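Long-range contacts in aminotransferase, classes I and II (Silicibacter pomeroyi DSS-3, PDB 3H14), which probably catalyses the pyridoxal 5'-phosphate-dependent transfer of an amino group from L-aspartate to 2-oxoglutarate, yielding oxaloacetate and L-glutamate: residues A341-G345 and T356-S360; E37-P41 and A313-Y317; P152-F157 and A185-A190; Y81-V87 and K211-E217. The contacts are given in a common frame with arbitrary orientation. Residue numbers count along the deposited sequence, not the author numbering.

Contact 1 of 4, residues A341-G345 and T356-S360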
loop_
_atom_site.group_PDB
_atom_site.type_symbol
_atom_site.label_atom_id
_atom_site.label_comp_id
_atom_site.label_asym_id
_atom_site.label_seq_id
_atom_site.Cartn_x
_atom_site.Cartn_y
_atom_site.Cartn_z
ATOM N N ALA A 341 11.488 -14.006 -7.961
ATOM C CA ALA A 341 11.836 -12.675 -7.444
ATOM C C ALA A 341 11.004 -12.382 -6.214
ATOM O O ALA A 341 9.832 -12.524 -6.256
ATOM C CB ALA A 341 11.598 -11.570 -8.514
ATOM N N VAL A 342 11.669 -12.062 -5.119
ATOM C CA VAL A 342 11.024 -11.709 -3.864
ATOM C C VAL A 342 11.714 -10.465 -3.334
ATOM O O VAL A 342 12.806 -10.123 -3.783
ATOM C CB VAL A 342 11.072 -12.874 -2.840
ATOM C CG1 VAL A 342 10.458 -14.158 -3.465
ATOM C CG2 VAL A 342 12.475 -13.096 -2.333
ATOM N N THR A 343 11.111 -9.798 -2.349
ATOM C CA THR A 343 11.629 -8.515 -1.868
ATOM C C THR A 343 12.219 -8.615 -0.468
ATOM O O THR A 343 11.518 -9.004 0.452
ATOM C CB THR A 343 10.504 -7.469 -1.773
ATOM O OG1 THR A 343 9.850 -7.356 -3.057
ATOM C CG2 THR A 343 11.098 -6.124 -1.364
ATOM N N PRO A 344 13.472 -8.204 -0.295
ATOM C CA PRO A 344 13.994 -8.197 1.058
ATOM C C PRO A 344 13.215 -7.230 1.964
ATOM O O PRO A 344 12.691 -6.218 1.482
ATOM C CB PRO A 344 15.419 -7.695 0.892
ATOM C CG PRO A 344 15.735 -7.819 -0.515
ATOM C CD PRO A 344 14.486 -7.802 -1.281
ATOM N N GLY A 345 13.160 -7.538 3.258
ATOM C CA GLY A 345 12.446 -6.726 4.208
ATOM C C GLY A 345 13.042 -5.369 4.543
ATOM O O GLY A 345 12.330 -4.532 5.106
ATOM N N THR A 356 13.787 -10.460 7.310
ATOM C CA THR A 356 12.450 -10.668 6.802
ATOM C C THR A 356 12.410 -10.597 5.257
ATOM O O THR A 356 13.317 -10.064 4.628
ATOM C CB THR A 356 11.421 -9.658 7.408
ATOM O OG1 THR A 356 11.758 -8.326 6.984
ATOM C CG2 THR A 356 11.448 -9.656 8.965
ATOM N N LEU A 357 11.340 -11.148 4.697
ATOM C CA LEU A 357 11.047 -11.098 3.266
ATOM C C LEU A 357 9.585 -10.767 3.027
ATOM O O LEU A 357 8.722 -11.178 3.788
ATOM C CB LEU A 357 11.275 -12.478 2.612
ATOM C CG LEU A 357 12.621 -13.003 2.173
ATOM C CD1 LEU A 357 12.400 -14.348 1.489
ATOM C CD2 LEU A 357 13.369 -12.085 1.222
ATOM N N ARG A 358 9.294 -10.101 1.907
ATOM C CA ARG A 358 7.918 -9.911 1.471
ATOM C C ARG A 358 7.692 -10.681 0.170
ATOM O O ARG A 358 8.445 -10.522 -0.759
ATOM C CB ARG A 358 7.604 -8.426 1.239
ATOM C CG ARG A 358 6.129 -8.176 1.052
ATOM C CD ARG A 358 5.799 -6.809 0.447
ATOM N NE ARG A 358 6.177 -6.724 -0.975
ATOM C CZ ARG A 358 6.040 -5.607 -1.700
ATOM N NH1 ARG A 358 5.524 -4.517 -1.155
ATOM N NH2 ARG A 358 6.425 -5.582 -2.954
ATOM N N PHE A 359 6.646 -11.499 0.125
ATOM C CA PHE A 359 6.177 -12.134 -1.094
ATOM C C PHE A 359 4.965 -11.379 -1.557
ATOM O O PHE A 359 4.151 -10.978 -0.737
ATOM C CB PHE A 359 5.736 -13.576 -0.834
ATOM C CG PHE A 359 6.817 -14.463 -0.323
ATOM C CD1 PHE A 359 7.582 -15.225 -1.214
ATOM C CD2 PHE A 359 7.089 -14.532 1.038
ATOM C CE1 PHE A 359 8.585 -16.055 -0.756
ATOM C CE2 PHE A 359 8.089 -15.369 1.520
ATOM C CZ PHE A 359 8.845 -16.133 0.634
ATOM N N SER A 360 4.801 -11.228 -2.862
ATOM C CA SER A 360 3.580 -10.710 -3.447
ATOM C C SER A 360 2.907 -11.845 -4.205
ATOM O O SER A 360 3.576 -12.598 -4.868
ATOM C CB SER A 360 3.871 -9.528 -4.395
ATOM O OG SER A 360 2.648 -9.162 -5.069
HETATM O O HOH W 1 7.133 -8.788 -2.592
#

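Contact 2 of 4, residues E37-P41 and A313-Y317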
loop_
_atom_site.group_PDB
_atom_site.type_symbol
_atom_site.label_atom_id
_atom_site.label_comp_id
_atom_site.label_asym_id
_atom_site.label_seq_id
_atom_site.Cartn_x
_atom_site.Cartn_y
_atom_site.Cartn_z
ATOM N N GLU A 37 7.822 -10.086 -6.321
ATOM C CA GLU A 37 8.452 -8.902 -5.732
ATOM C C GLU A 37 7.696 -7.578 -5.900
ATOM O O GLU A 37 8.120 -6.578 -5.304
ATOM C CB GLU A 37 9.880 -8.719 -6.259
ATOM C CG GLU A 37 10.097 -7.964 -7.624
ATOM C CD GLU A 37 9.611 -8.711 -8.851
ATOM O OE1 GLU A 37 8.807 -9.665 -8.721
ATOM O OE2 GLU A 37 10.006 -8.309 -9.965
ATOM N N VAL A 38 6.626 -7.555 -6.702
ATOM C CA VAL A 38 5.996 -6.266 -7.072
ATOM C C VAL A 38 4.790 -5.981 -6.217
ATOM O O VAL A 38 4.077 -6.868 -5.823
ATOM C CB VAL A 38 5.598 -6.170 -8.560
ATOM C CG1 VAL A 38 5.315 -4.692 -8.924
ATOM C CG2 VAL A 38 6.704 -6.720 -9.494
ATOM N N GLY A 39 4.587 -4.717 -5.893
ATOM C CA GLY A 39 3.476 -4.338 -5.083
ATOM C C GLY A 39 2.370 -3.718 -5.912
ATOM O O GLY A 39 1.905 -2.651 -5.585
ATOM N N GLN A 40 1.979 -4.396 -6.983
ATOM C CA GLN A 40 0.988 -3.884 -7.938
ATOM C C GLN A 40 0.255 -5.072 -8.513
ATOM O O GLN A 40 0.858 -6.144 -8.636
ATOM C CB GLN A 40 1.645 -3.173 -9.122
ATOM C CG GLN A 40 2.850 -2.319 -8.812
ATOM C CD GLN A 40 3.578 -1.839 -10.065
ATOM O OE1 GLN A 40 3.507 -2.454 -11.144
ATOM N NE2 GLN A 40 4.290 -0.735 -9.923
ATOM N N PRO A 41 -1.026 -4.898 -8.881
ATOM C CA PRO A 41 -1.766 -5.977 -9.508
ATOM C C PRO A 41 -1.118 -6.515 -10.783
ATOM O O PRO A 41 -0.405 -5.786 -11.489
ATOM C CB PRO A 41 -3.116 -5.334 -9.830
ATOM C CG PRO A 41 -3.234 -4.229 -8.891
ATOM C CD PRO A 41 -1.870 -3.702 -8.693
ATOM N N ALA A 313 -4.903 -7.150 1.276
ATOM C CA ALA A 313 -3.874 -6.949 0.234
ATOM C C ALA A 313 -3.413 -8.293 -0.372
ATOM O O ALA A 313 -4.138 -9.292 -0.294
ATOM C CB ALA A 313 -2.667 -6.170 0.775
ATOM N N PHE A 314 -2.225 -8.315 -0.977
ATOM C CA PHE A 314 -1.713 -9.540 -1.629
ATOM C C PHE A 314 -0.234 -9.788 -1.330
ATOM O O PHE A 314 0.578 -10.046 -2.227
ATOM C CB PHE A 314 -1.965 -9.501 -3.142
ATOM C CG PHE A 314 -1.727 -8.140 -3.781
ATOM C CD1 PHE A 314 -0.528 -7.506 -3.669
ATOM C CD2 PHE A 314 -2.713 -7.542 -4.562
ATOM C CE1 PHE A 314 -0.302 -6.289 -4.279
ATOM C CE2 PHE A 314 -2.498 -6.312 -5.173
ATOM C CZ PHE A 314 -1.310 -5.684 -5.015
ATOM N N TYR A 315 0.098 -9.704 -0.050
ATOM C CA TYR A 315 1.439 -9.865 0.450
ATOM C C TYR A 315 1.490 -10.914 1.548
ATOM O O TYR A 315 0.522 -11.088 2.322
ATOM C CB TYR A 315 1.935 -8.552 1.063
ATOM C CG TYR A 315 1.916 -7.381 0.112
ATOM C CD1 TYR A 315 2.632 -7.443 -1.066
ATOM C CD2 TYR A 315 1.194 -6.218 0.395
ATOM C CE1 TYR A 315 2.612 -6.397 -1.975
ATOM C CE2 TYR A 315 1.181 -5.159 -0.506
ATOM C CZ TYR A 315 1.901 -5.257 -1.678
ATOM O OH TYR A 315 1.935 -4.246 -2.602
ATOM N N VAL A 316 2.644 -11.567 1.638
ATOM C CA VAL A 316 2.993 -12.366 2.815
ATOM C C VAL A 316 4.341 -11.883 3.301
ATOM O O VAL A 316 5.281 -11.830 2.531
ATOM C CB VAL A 316 3.073 -13.907 2.506
ATOM C CG1 VAL A 316 3.462 -14.664 3.776
ATOM C CG2 VAL A 316 1.775 -14.423 1.980
ATOM N N TYR A 317 4.418 -11.527 4.595
ATOM C CA TYR A 317 5.594 -11.014 5.218
ATOM C C TYR A 317 6.121 -12.078 6.174
ATOM O O TYR A 317 5.396 -12.478 7.119
ATOM C CB TYR A 317 5.232 -9.774 6.032
ATOM C CG TYR A 317 6.403 -9.013 6.528
ATOM C CD1 TYR A 317 7.275 -8.428 5.639
ATOM C CD2 TYR A 317 6.616 -8.806 7.889
ATOM C CE1 TYR A 317 8.324 -7.724 6.060
ATOM C CE2 TYR A 317 7.674 -8.074 8.335
ATOM C CZ TYR A 317 8.530 -7.532 7.413
ATOM O OH TYR A 317 9.610 -6.779 7.792
#

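Contact 3 of 4, residues P152-F157 and A185-A190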
loop_
_atom_site.group_PDB
_atom_site.type_symbol
_atom_site.label_atom_id
_atom_site.label_comp_id
_atom_site.label_asym_id
_atom_site.label_seq_id
_atom_site.Cartn_x
_atom_site.Cartn_y
_atom_site.Cartn_z
ATOM N N PRO A 152 0.773 -0.257 14.665
ATOM C CA PRO A 152 0.997 0.519 15.884
ATOM C C PRO A 152 -0.156 0.417 16.884
ATOM O O PRO A 152 -1.302 0.196 16.505
ATOM C CB PRO A 152 1.170 1.957 15.386
ATOM C CG PRO A 152 0.534 1.992 14.074
ATOM C CD PRO A 152 0.615 0.589 13.476
ATOM N N VAL A 153 0.210 0.523 18.153
ATOM C CA VAL A 153 -0.732 0.643 19.241
ATOM C C VAL A 153 -0.454 1.959 19.982
ATOM O O VAL A 153 0.626 2.529 19.878
ATOM C CB VAL A 153 -0.653 -0.549 20.212
ATOM C CG1 VAL A 153 -1.042 -1.871 19.490
ATOM C CG2 VAL A 153 0.708 -0.639 20.831
ATOM N N PRO A 154 -1.451 2.466 20.716
ATOM C CA PRO A 154 -1.227 3.723 21.422
ATOM C C PRO A 154 0.060 3.799 22.220
ATOM O O PRO A 154 0.749 4.826 22.155
ATOM C CB PRO A 154 -2.488 3.863 22.293
ATOM C CG PRO A 154 -3.525 3.218 21.494
ATOM C CD PRO A 154 -2.835 2.018 20.848
ATOM N N ALA A 155 0.434 2.711 22.891
ATOM C CA ALA A 155 1.664 2.666 23.680
ATOM C C ALA A 155 2.941 2.924 22.882
ATOM O O ALA A 155 3.940 3.382 23.429
ATOM C CB ALA A 155 1.761 1.285 24.485
ATOM N N ASP A 156 2.911 2.609 21.584
ATOM C CA ASP A 156 4.027 2.833 20.708
ATOM C C ASP A 156 4.374 4.309 20.506
ATOM O O ASP A 156 5.503 4.630 20.144
ATOM C CB ASP A 156 3.756 2.203 19.341
ATOM C CG ASP A 156 3.838 0.673 19.353
ATOM O OD1 ASP A 156 4.677 0.098 20.113
ATOM O OD2 ASP A 156 3.092 0.061 18.578
ATOM N N PHE A 157 3.414 5.208 20.722
ATOM C CA PHE A 157 3.695 6.640 20.568
ATOM C C PHE A 157 3.279 7.505 21.772
ATOM O O PHE A 157 3.422 8.706 21.737
ATOM C CB PHE A 157 3.126 7.171 19.245
ATOM C CG PHE A 157 1.651 6.986 19.088
ATOM C CD1 PHE A 157 0.768 7.955 19.536
ATOM C CD2 PHE A 157 1.132 5.850 18.480
ATOM C CE1 PHE A 157 -0.565 7.795 19.398
ATOM C CE2 PHE A 157 -0.216 5.689 18.331
ATOM C CZ PHE A 157 -1.072 6.667 18.797
ATOM N N ALA A 185 -9.087 2.972 18.990
ATOM C CA ALA A 185 -8.098 3.207 20.020
ATOM C C ALA A 185 -7.002 4.097 19.489
ATOM O O ALA A 185 -6.574 5.036 20.156
ATOM C CB ALA A 185 -7.517 1.900 20.513
ATOM N N LEU A 186 -6.552 3.801 18.269
ATOM C CA LEU A 186 -5.522 4.612 17.629
ATOM C C LEU A 186 -5.980 6.043 17.420
ATOM O O LEU A 186 -5.238 6.970 17.711
ATOM C CB LEU A 186 -5.082 3.992 16.284
ATOM C CG LEU A 186 -4.127 2.820 16.373
ATOM C CD1 LEU A 186 -4.023 2.065 15.029
ATOM C CD2 LEU A 186 -2.769 3.331 16.831
ATOM N N ILE A 187 -7.186 6.224 16.879
ATOM C CA ILE A 187 -7.720 7.560 16.632
ATOM C C ILE A 187 -7.892 8.347 17.946
ATOM O O ILE A 187 -7.500 9.520 18.025
ATOM C CB ILE A 187 -9.079 7.517 15.867
ATOM C CG1 ILE A 187 -8.845 7.105 14.411
ATOM C CG2 ILE A 187 -9.797 8.906 15.906
ATOM C CD1 ILE A 187 -10.129 6.792 13.633
ATOM N N GLU A 188 -8.465 7.702 18.962
ATOM C CA GLU A 188 -8.648 8.359 20.267
ATOM C C GLU A 188 -7.286 8.816 20.821
ATOM O O GLU A 188 -7.133 9.952 21.239
ATOM C CB GLU A 188 -9.390 7.440 21.240
ATOM N N ALA A 189 -6.286 7.947 20.747
ATOM C CA ALA A 189 -4.955 8.226 21.259
ATOM C C ALA A 189 -4.237 9.319 20.488
ATOM O O ALA A 189 -3.610 10.191 21.083
ATOM C CB ALA A 189 -4.116 6.943 21.286
ATOM N N ALA A 190 -4.300 9.265 19.159
ATOM C CA ALA A 190 -3.764 10.334 18.328
ATOM C C ALA A 190 -4.379 11.691 18.682
ATOM O O ALA A 190 -3.657 12.658 18.921
ATOM C CB ALA A 190 -3.983 10.016 16.818
#

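Contact 4 of 4, residues Y81-V87 and K211-E217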
loop_
_atom_site.group_PDB
_atom_site.type_symbol
_atom_site.label_atom_id
_atom_site.label_comp_id
_atom_site.label_asym_id
_atom_site.label_seq_id
_atom_site.Cartn_x
_atom_site.Cartn_y
_atom_site.Cartn_z
ATOM N N TYR A 81 -18.712 4.875 -0.487
ATOM C CA TYR A 81 -18.622 4.894 0.976
ATOM C C TYR A 81 -19.900 4.391 1.628
ATOM O O TYR A 81 -19.838 3.721 2.656
ATOM C CB TYR A 81 -18.170 6.270 1.509
ATOM C CG TYR A 81 -16.653 6.454 1.375
ATOM C CD1 TYR A 81 -15.792 5.965 2.341
ATOM C CD2 TYR A 81 -16.089 7.048 0.243
ATOM C CE1 TYR A 81 -14.417 6.095 2.230
ATOM C CE2 TYR A 81 -14.700 7.179 0.112
ATOM C CZ TYR A 81 -13.867 6.689 1.113
ATOM O OH TYR A 81 -12.487 6.821 1.009
ATOM N N GLY A 82 -21.049 4.694 1.032
ATOM C CA GLY A 82 -22.304 4.111 1.493
ATOM C C GLY A 82 -22.366 2.606 1.243
ATOM O O GLY A 82 -22.665 1.823 2.144
ATOM N N GLU A 83 -22.066 2.210 0.017
ATOM C CA GLU A 83 -22.207 0.824 -0.383
ATOM C C GLU A 83 -21.179 -0.086 0.308
ATOM O O GLU A 83 -21.514 -1.186 0.707
ATOM C CB GLU A 83 -22.121 0.714 -1.907
ATOM C CG GLU A 83 -23.312 1.368 -2.611
ATOM C CD GLU A 83 -23.276 1.266 -4.121
ATOM O OE1 GLU A 83 -22.280 0.759 -4.688
ATOM O OE2 GLU A 83 -24.253 1.720 -4.764
ATOM N N TRP A 84 -19.942 0.380 0.469
ATOM C CA TRP A 84 -18.897 -0.426 1.124
ATOM C C TRP A 84 -18.911 -0.356 2.663
ATOM O O TRP A 84 -18.610 -1.358 3.309
ATOM C CB TRP A 84 -17.519 -0.021 0.586
ATOM C CG TRP A 84 -17.170 -0.669 -0.712
ATOM C CD1 TRP A 84 -18.002 -1.335 -1.545
ATOM C CD2 TRP A 84 -15.879 -0.698 -1.326
ATOM N NE1 TRP A 84 -17.317 -1.786 -2.639
ATOM C CE2 TRP A 84 -16.004 -1.423 -2.523
ATOM C CE3 TRP A 84 -14.622 -0.198 -0.968
ATOM C CZ2 TRP A 84 -14.925 -1.643 -3.378
ATOM C CZ3 TRP A 84 -13.558 -0.433 -1.800
ATOM C CH2 TRP A 84 -13.715 -1.145 -2.996
ATOM N N TYR A 85 -19.260 0.798 3.248
ATOM C CA TYR A 85 -19.110 0.993 4.703
ATOM C C TYR A 85 -20.367 1.459 5.457
ATOM O O TYR A 85 -20.329 1.618 6.692
ATOM C CB TYR A 85 -18.002 2.009 4.974
ATOM C CG TYR A 85 -16.713 1.750 4.218
ATOM C CD1 TYR A 85 -15.788 0.792 4.659
ATOM C CD2 TYR A 85 -16.428 2.450 3.067
ATOM C CE1 TYR A 85 -14.606 0.554 3.949
ATOM C CE2 TYR A 85 -15.238 2.235 2.350
ATOM C CZ TYR A 85 -14.337 1.279 2.795
ATOM O OH TYR A 85 -13.176 1.063 2.081
ATOM N N GLY A 86 -21.449 1.715 4.721
ATOM C CA GLY A 86 -22.625 2.335 5.299
ATOM C C GLY A 86 -22.323 3.719 5.826
ATOM O O GLY A 86 -22.934 4.153 6.789
ATOM N N VAL A 87 -21.374 4.415 5.207
ATOM C CA VAL A 87 -21.064 5.793 5.572
ATOM C C VAL A 87 -21.708 6.773 4.595
ATOM O O VAL A 87 -21.498 6.670 3.390
ATOM C CB VAL A 87 -19.539 6.041 5.627
ATOM C CG1 VAL A 87 -19.237 7.505 5.549
ATOM C CG2 VAL A 87 -18.959 5.457 6.911
ATOM N N LYS A 211 -13.324 -7.602 7.372
ATOM C CA LYS A 211 -13.890 -6.444 6.689
ATOM C C LYS A 211 -13.025 -5.198 6.974
ATOM O O LYS A 211 -12.707 -4.910 8.126
ATOM C CB LYS A 211 -15.328 -6.222 7.170
ATOM C CG LYS A 211 -16.056 -5.081 6.545
ATOM C CD LYS A 211 -16.281 -5.238 5.075
ATOM C CE LYS A 211 -16.860 -3.952 4.478
ATOM N NZ LYS A 211 -15.787 -2.922 4.320
ATOM N N ALA A 212 -12.649 -4.465 5.924
ATOM C CA ALA A 212 -11.859 -3.248 6.086
ATOM C C ALA A 212 -12.730 -2.230 6.784
ATOM O O ALA A 212 -13.956 -2.215 6.597
ATOM C CB ALA A 212 -11.357 -2.705 4.737
ATOM N N VAL A 213 -12.104 -1.432 7.645
ATOM C CA VAL A 213 -12.806 -0.377 8.374
ATOM C C VAL A 213 -12.285 0.984 7.944
ATOM O O VAL A 213 -11.141 1.287 8.183
ATOM C CB VAL A 213 -12.632 -0.501 9.905
ATOM C CG1 VAL A 213 -13.459 0.572 10.591
ATOM C CG2 VAL A 213 -13.055 -1.898 10.399
ATOM N N THR A 214 -13.121 1.811 7.314
ATOM C CA THR A 214 -12.692 3.168 6.997
ATOM C C THR A 214 -12.645 3.983 8.279
ATOM O O THR A 214 -13.493 3.824 9.145
ATOM C CB THR A 214 -13.557 3.891 5.920
ATOM O OG1 THR A 214 -12.985 5.175 5.656
ATOM C CG2 THR A 214 -14.980 4.123 6.363
ATOM N N ALA A 215 -11.617 4.820 8.412
ATOM C CA ALA A 215 -11.508 5.738 9.533
ATOM C C ALA A 215 -12.732 6.632 9.665
ATOM O O ALA A 215 -13.040 7.080 10.765
ATOM C CB ALA A 215 -10.276 6.587 9.412
ATOM N N LEU A 216 -13.430 6.866 8.556
ATOM C CA LEU A 216 -14.705 7.626 8.549
ATOM C C LEU A 216 -15.831 6.993 9.387
ATOM O O LEU A 216 -16.737 7.677 9.802
ATOM C CB LEU A 216 -15.164 7.846 7.110
ATOM C CG LEU A 216 -14.106 8.570 6.257
ATOM C CD1 LEU A 216 -14.618 8.773 4.862
ATOM C CD2 LEU A 216 -13.744 9.915 6.860
ATOM N N GLU A 217 -15.760 5.700 9.654
ATOM C CA GLU A 217 -16.717 5.033 10.547
ATOM C C GLU A 217 -16.519 5.415 12.020
ATOM O O GLU A 217 -17.384 5.119 12.847
ATOM C CB GLU A 217 -16.608 3.515 10.421
ATOM C CG GLU A 217 -17.136 2.899 9.101
ATOM C CD GLU A 217 -16.927 1.394 9.040
ATOM O OE1 GLU A 217 -16.134 0.898 8.196
ATOM O OE2 GLU A 217 -17.534 0.689 9.865
#

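Contact 1 of 4, residues A341-G345 and T356-S360
Strands 340-344 and 356-360 form an antiparallel beta hairpin in the small four-stranded sheet of a class I aminotransferase. Backbone hydrogen bonds set the register: Thr-343 and Arg-358 are a hydrogen-bonded pair, with Thr-343 N to Arg-358 O at 3.2 Å and Arg-358 N to Thr-343 O at 2.9 Å. A third bond, Gly-345 N to Thr-356 O (2.9 Å), follows the non-hydrogen-bonded pair Pro-344 and Leu-357. A beta-carbon on Gly-345 would collide with Thr-356 OG1, which is hydrogen-bonded to Tyr-317. Apolar packing occupies one face, where Val-342 CG2 meets Leu-357 CD2 and Val-342 CG1 meets Phe-359 CE1, both at 3.8 Å; Val-342 and Leu-357 also pack on helix 327-338, at Ala-331 and Ile-334. Polar groups lie on the other face. There Arg-358 forms a hydrogen bond with Asn-172 through NH1, as does the substrate-carboxylate arginine of this family, a role it probably shares. A water accepts from Thr-343 OG1 (3.1 Å) and Arg-358 NE (2.8 Å) and donates to Arg-358 O (2.8 Å).

Contact 2 of 4, residues E37-P41 and A313-Y317
This is an aromatic-to-backbone packing contact in which a loop, residues 37-41, crosses the rings of Phe-314, just before strand 315-319, and Tyr-315, its first residue. That strand is an outer one of the small sheet; the loop runs on from strand 34-35, at the sheet's other edge, toward helix 47-57. No clear hydrogen bond joins the two segments. The ring edge of Tyr-315 faces the loop, with its OH only 2.9 Å from Gly-39 CA and its CE1 4.1 Å from Val-38 O. Glycine suits this position, because a beta-carbon on Gly-39 would come within 2.6 Å of Tyr-315 OH. Phe-314 CE1 is 4.1 Å from Gly-39 C, and Phe-314 CZ is 3.9 Å from Gln-40 C and 4.2 Å from Pro-41 CD. Tyr-315 OH and Gly-39 O have polar partners outside the pair: the first is hydrogen-bonded to Tyr-203, the second accepts from Lys-230. Lys-230 lies in the SFSK sequence whose lysine carries the cofactor in this family, so the loop probably borders the active site. The rings thus meet the loop by close packing against its backbone, while the carbonyl of Gly-39 is directed to the probable catalytic centre.

Contact 3 of 4, residues P152-F157 and A185-A190
Ala-185 begins the helical side, its CB 4.3 Å and its O 3.8 Å from Pro-154 CG. Leu-186 meets several residues of the other segment. Its CA-CB bond points sideways, but the side chain carries CD2 to 3.5 Å from Pro-152 O, 4.2 Å from Pro-154 CD and 3.8 Å from Phe-157 CE2. The same leucine packs on Val-167 and Phe-197, which belong to neighbouring parallel strands of the large-domain sheet, 164-168 and 196-200. Helix 180-192 is the connection of a beta-alpha-beta crossover within this sheet of the fold type I aminotransferases, and residues 152-157, a loop running into a weakly bonded helix, precede the first of its strands. One helical turn later, Ala-189 points its CB at the short helix, 3.6 Å from Pro-154 CB and 3.9 Å from Phe-157 CZ. Ala-190 completes the interface, its N lying near the ring plane of Phe-157, 4.0 Å from CE1. The facing segment is tied by Asp-156, whose OD2 accepts from Val-153 N at 2.9 Å.

Contact 4 of 4, residues Y81-V87 and K211-E217
In the large domain of this fold type I aminotransferase, the C-terminal end of helix 71-85 packs against the connection between strands 196-200 and 223-227. Tyr-85 is central. Its m rotamer (chi1 -49°) aims the ring at residues 211-217, where the methyl CG2 of Thr-214 sits over one face in a CH-pi contact, 3.9 Å from the centroid; Tyr-85 OH is hydrogen-bonded to His-204. Thr-214 (t) presents that methyl to the ring while its OG1 is hydrogen-bonded to Glu-201. Tyr-81, also m, places its CE1 3.8 Å from Leu-216 CD1, and its OH is hydrogen-bonded to Trp-241. Gly-86, the first residue after the helix, takes a positive phi, which favours glycine, and beyond it Val-87 (t) brings CG2 to 3.8 Å from Glu-217 CG. Glu-217 (m, then an extended t) runs alongside its segment, so that its OE1 accepts from Thr-214 N at 3.3 Å and lies 3.6 Å from Tyr-85 CD1. Lys-211 bends at chi2 and chi4, both p, which returns its amine to its own segment and to the helix end: Lys-211 NZ donates to Ala-212 O at 3.0 Å and, weakly, to Trp-84 O at 3.4 Å.

In the fold
With centres 9 Å apart, contacts 1 and 2 both reach the small sheet, in which strands 356-360 and 315-319 are neighbours. They are joined by Phe-359 N to Val-316 O and Thr-356 OG1 to Tyr-317 OH, both probable 2.8 Å hydrogen bonds. By family analogy, contact 1 contains a probable substrate-binding residue, Arg-358, and in contact 2 Gly-39 accepts a hydrogen bond from Lys-230, probably the cofactor lysine. Contacts 3 and 4 lie in the large domain, centres 21 Å apart, and meet where Ile-187 CD1 comes 4.1 Å from Ala-215 O. Between nearest atoms, contact 2 is about 9 Å from contact 4 and about 12 Å from contact 3.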